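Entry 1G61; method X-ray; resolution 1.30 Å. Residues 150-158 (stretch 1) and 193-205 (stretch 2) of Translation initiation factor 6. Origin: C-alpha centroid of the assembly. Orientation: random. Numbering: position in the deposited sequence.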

# COMPACT_ATOMS: atom_id res chain seq x y z
N VAL A 150 9.67 -2.61 4.29
CA VAL A 150 8.50 -2.66 5.20
C VAL A 150 7.19 -2.62 4.47
O VAL A 150 6.25 -3.22 4.97
CB VAL A 150 8.63 -1.52 6.24
CG1 VAL A 150 9.92 -1.70 7.06
CG2 VAL A 150 8.59 -0.14 5.59
N GLY A 151 7.15 -1.95 3.30
CA GLY A 151 5.91 -1.94 2.52
C GLY A 151 5.62 -3.25 1.87
O GLY A 151 4.47 -3.59 1.65
N SER A 152 6.62 -4.06 1.54
CA SER A 152 6.38 -5.39 0.98
C SER A 152 5.95 -6.37 2.08
O SER A 152 5.31 -7.36 1.75
CB SER A 152 7.64 -5.95 0.33
OG SER A 152 8.08 -5.13 -0.76
N ASN A 153 6.34 -6.10 3.33
CA ASN A 153 6.21 -7.11 4.37
C ASN A 153 5.11 -6.83 5.38
O ASN A 153 5.03 -7.51 6.41
CB ASN A 153 7.60 -7.32 5.02
CG ASN A 153 8.42 -8.14 4.05
OD1 ASN A 153 8.16 -9.35 3.93
ND2 ASN A 153 9.39 -7.51 3.38
N ALA A 154 4.20 -5.92 5.05
CA ALA A 154 3.03 -5.68 5.89
C ALA A 154 1.99 -4.94 5.07
O ALA A 154 2.32 -4.39 4.04
CB ALA A 154 3.39 -4.87 7.14
N VAL A 155 0.77 -5.00 5.56
CA VAL A 155 -0.38 -4.27 5.05
C VAL A 155 -0.89 -3.44 6.21
O VAL A 155 -1.04 -3.96 7.34
CB VAL A 155 -1.50 -5.22 4.58
CG1 VAL A 155 -2.76 -4.46 4.16
CG2 VAL A 155 -1.02 -6.10 3.45
N VAL A 156 -1.18 -2.16 5.97
CA VAL A 156 -1.70 -1.31 7.03
C VAL A 156 -2.84 -0.46 6.48
O VAL A 156 -2.78 -0.00 5.33
CB VAL A 156 -0.62 -0.46 7.72
CG1 VAL A 156 -0.07 0.65 6.84
CG2 VAL A 156 -1.20 0.09 9.03
N THR A 157 -3.86 -0.31 7.32
CA THR A 157 -4.98 0.55 7.01
C THR A 157 -5.24 1.40 8.26
O THR A 157 -4.54 1.26 9.29
CB THR A 157 -6.26 -0.20 6.65
OG1 THR A 157 -6.83 -0.73 7.88
CG2 THR A 157 -5.97 -1.36 5.69
N ASN A 158 -6.18 2.31 8.23
CA ASN A 158 -6.57 3.06 9.42
C ASN A 158 -7.18 2.18 10.50
O ASN A 158 -7.24 2.62 11.66
CB ASN A 158 -7.56 4.18 9.04
CG ASN A 158 -6.88 5.24 8.19
OD1 ASN A 158 -5.67 5.47 8.32
ND2 ASN A 158 -7.65 5.87 7.32
N THR A 193 3.11 -16.96 1.00
CA THR A 193 4.00 -15.83 0.76
C THR A 193 4.06 -14.99 2.02
O THR A 193 3.00 -14.62 2.58
CB THR A 193 3.46 -15.05 -0.46
OG1 THR A 193 3.53 -15.92 -1.60
CG2 THR A 193 4.30 -13.81 -0.75
N THR A 194 5.28 -14.66 2.44
CA THR A 194 5.44 -13.91 3.70
C THR A 194 5.38 -12.41 3.49
O THR A 194 5.09 -11.66 4.42
CB THR A 194 6.78 -14.26 4.38
OG1 THR A 194 7.84 -14.06 3.43
CG2 THR A 194 6.80 -15.73 4.80
N SER A 195 5.66 -11.96 2.26
CA SER A 195 5.66 -10.53 1.95
C SER A 195 4.21 -10.13 1.69
O SER A 195 3.77 -9.96 0.55
CB SER A 195 6.62 -10.28 0.79
OG SER A 195 6.50 -11.28 -0.22
N VAL A 196 3.43 -9.99 2.76
CA VAL A 196 1.98 -9.85 2.55
C VAL A 196 1.64 -8.54 1.89
O VAL A 196 0.59 -8.44 1.24
CB VAL A 196 1.25 -9.99 3.91
CG1 VAL A 196 1.43 -11.44 4.40
CG2 VAL A 196 1.70 -8.98 4.93
N GLY A 197 2.49 -7.52 2.01
CA GLY A 197 2.25 -6.25 1.32
C GLY A 197 2.31 -6.42 -0.20
O GLY A 197 1.70 -5.65 -0.93
N ALA A 198 3.00 -7.42 -0.71
CA ALA A 198 3.03 -7.69 -2.14
C ALA A 198 1.75 -8.36 -2.59
O ALA A 198 1.51 -8.42 -3.80
CB ALA A 198 4.23 -8.59 -2.50
N CYS A 199 0.90 -8.83 -1.68
CA CYS A 199 -0.22 -9.73 -2.02
C CYS A 199 -1.60 -9.13 -1.81
O CYS A 199 -2.60 -9.74 -2.22
CB CYS A 199 -0.15 -11.00 -1.13
SG CYS A 199 1.38 -11.94 -1.35
N ILE A 200 -1.70 -7.98 -1.16
CA ILE A 200 -2.98 -7.46 -0.67
C ILE A 200 -2.98 -5.94 -0.76
O ILE A 200 -1.99 -5.30 -0.45
CB ILE A 200 -3.15 -7.80 0.82
CG1 ILE A 200 -3.16 -9.32 1.09
CG2 ILE A 200 -4.39 -7.13 1.39
CD1 ILE A 200 -3.01 -9.69 2.54
N ILE A 201 -4.10 -5.38 -1.18
CA ILE A 201 -4.35 -3.95 -0.93
C ILE A 201 -5.62 -3.85 -0.09
O ILE A 201 -6.57 -4.63 -0.24
CB ILE A 201 -4.43 -3.12 -2.22
CG1 ILE A 201 -5.60 -3.58 -3.11
CG2 ILE A 201 -3.12 -3.16 -2.99
CD1 ILE A 201 -5.84 -2.72 -4.34
N ALA A 202 -5.65 -2.92 0.83
CA ALA A 202 -6.78 -2.80 1.74
C ALA A 202 -6.93 -1.36 2.27
O ALA A 202 -5.95 -0.62 2.36
CB ALA A 202 -6.56 -3.71 2.95
N ASN A 203 -8.14 -1.06 2.65
CA ASN A 203 -8.42 0.14 3.43
C ASN A 203 -9.41 -0.26 4.54
O ASN A 203 -9.61 -1.44 4.80
CB ASN A 203 -8.86 1.33 2.56
CG ASN A 203 -10.15 1.06 1.83
OD1 ASN A 203 -10.94 0.20 2.24
ND2 ASN A 203 -10.42 1.79 0.73
N SER A 204 -10.00 0.74 5.23
CA SER A 204 -10.88 0.41 6.35
C SER A 204 -12.19 -0.21 5.88
O SER A 204 -12.95 -0.70 6.74
CB SER A 204 -11.17 1.67 7.19
OG SER A 204 -12.04 2.53 6.45
N LYS A 205 -12.49 -0.15 4.57
CA LYS A 205 -13.77 -0.57 4.04
C LYS A 205 -13.70 -1.95 3.38
O LYS A 205 -14.73 -2.61 3.32
CB LYS A 205 -14.30 0.48 3.03
CG LYS A 205 -14.62 1.79 3.75
CD LYS A 205 -14.84 2.93 2.80
CE LYS A 205 -13.52 3.31 2.13
NZ LYS A 205 -13.75 4.50 1.24
O HOH W 1 9.19 -11.74 3.05
O HOH W 2 -8.82 -2.38 7.38

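Gly151 opens the contact through its carbonyl. Gly151 O lies 3.5 Å from Gly197 CA, and the 162° angle at the hydrogen identifies a CA-H...O contact. This approach depends on Gly197 having no side chain: an ideal CB there would stand 2.0 Å from Gly151 O and 2.6 Å from Ala154 O, both clashes.

The carbonyl of Ser152 carries the two direct hydrogen bonds between the stretches. Gly197 N donates to Ser152 O at 2.8 Å and Ala198 N donates to Ser152 O at 3.4 Å, but angles of 121° and 129° make both weak. Val196 N is also 3.4 Å from Ser152 O, yet its angle is too poor for a bond.

The CB of Asn153 points away, although the end of its side chain comes nearer, placing Asn153 OD1 3.4 Å from Ser195 CA. A water extends the link, donating to Asn153 OD1 at 2.7 Å and hydrogen-bonding to Thr194 OG1 at 2.7 Å.

From Ala154 the chain becomes a strand, running at 14° to strand 200-202. Their axes approach no closer than 7.2 Å, and no backbone hydrogen bond joins the strands; side chains fill the space between them. Ala154 and Val156 point away, whereas Val155 points toward stretch 2 and has 83 Å² covered, the largest area of any residue here. With chi1 in t, its CG2 lies 3.8 Å from Ile200 CB and 4.2 Å from Val196 CG2, while Val155 CG1 is 4.1 Å from Ala202 CB.

Thr157 points toward stretch 2 again. Its CG2 packs 3.7 Å from Ala202 CB, and its hydroxyl reaches a second water: Thr157 OG1 is 2.6 Å from that water, which donates to Asn203 O at 2.9 Å.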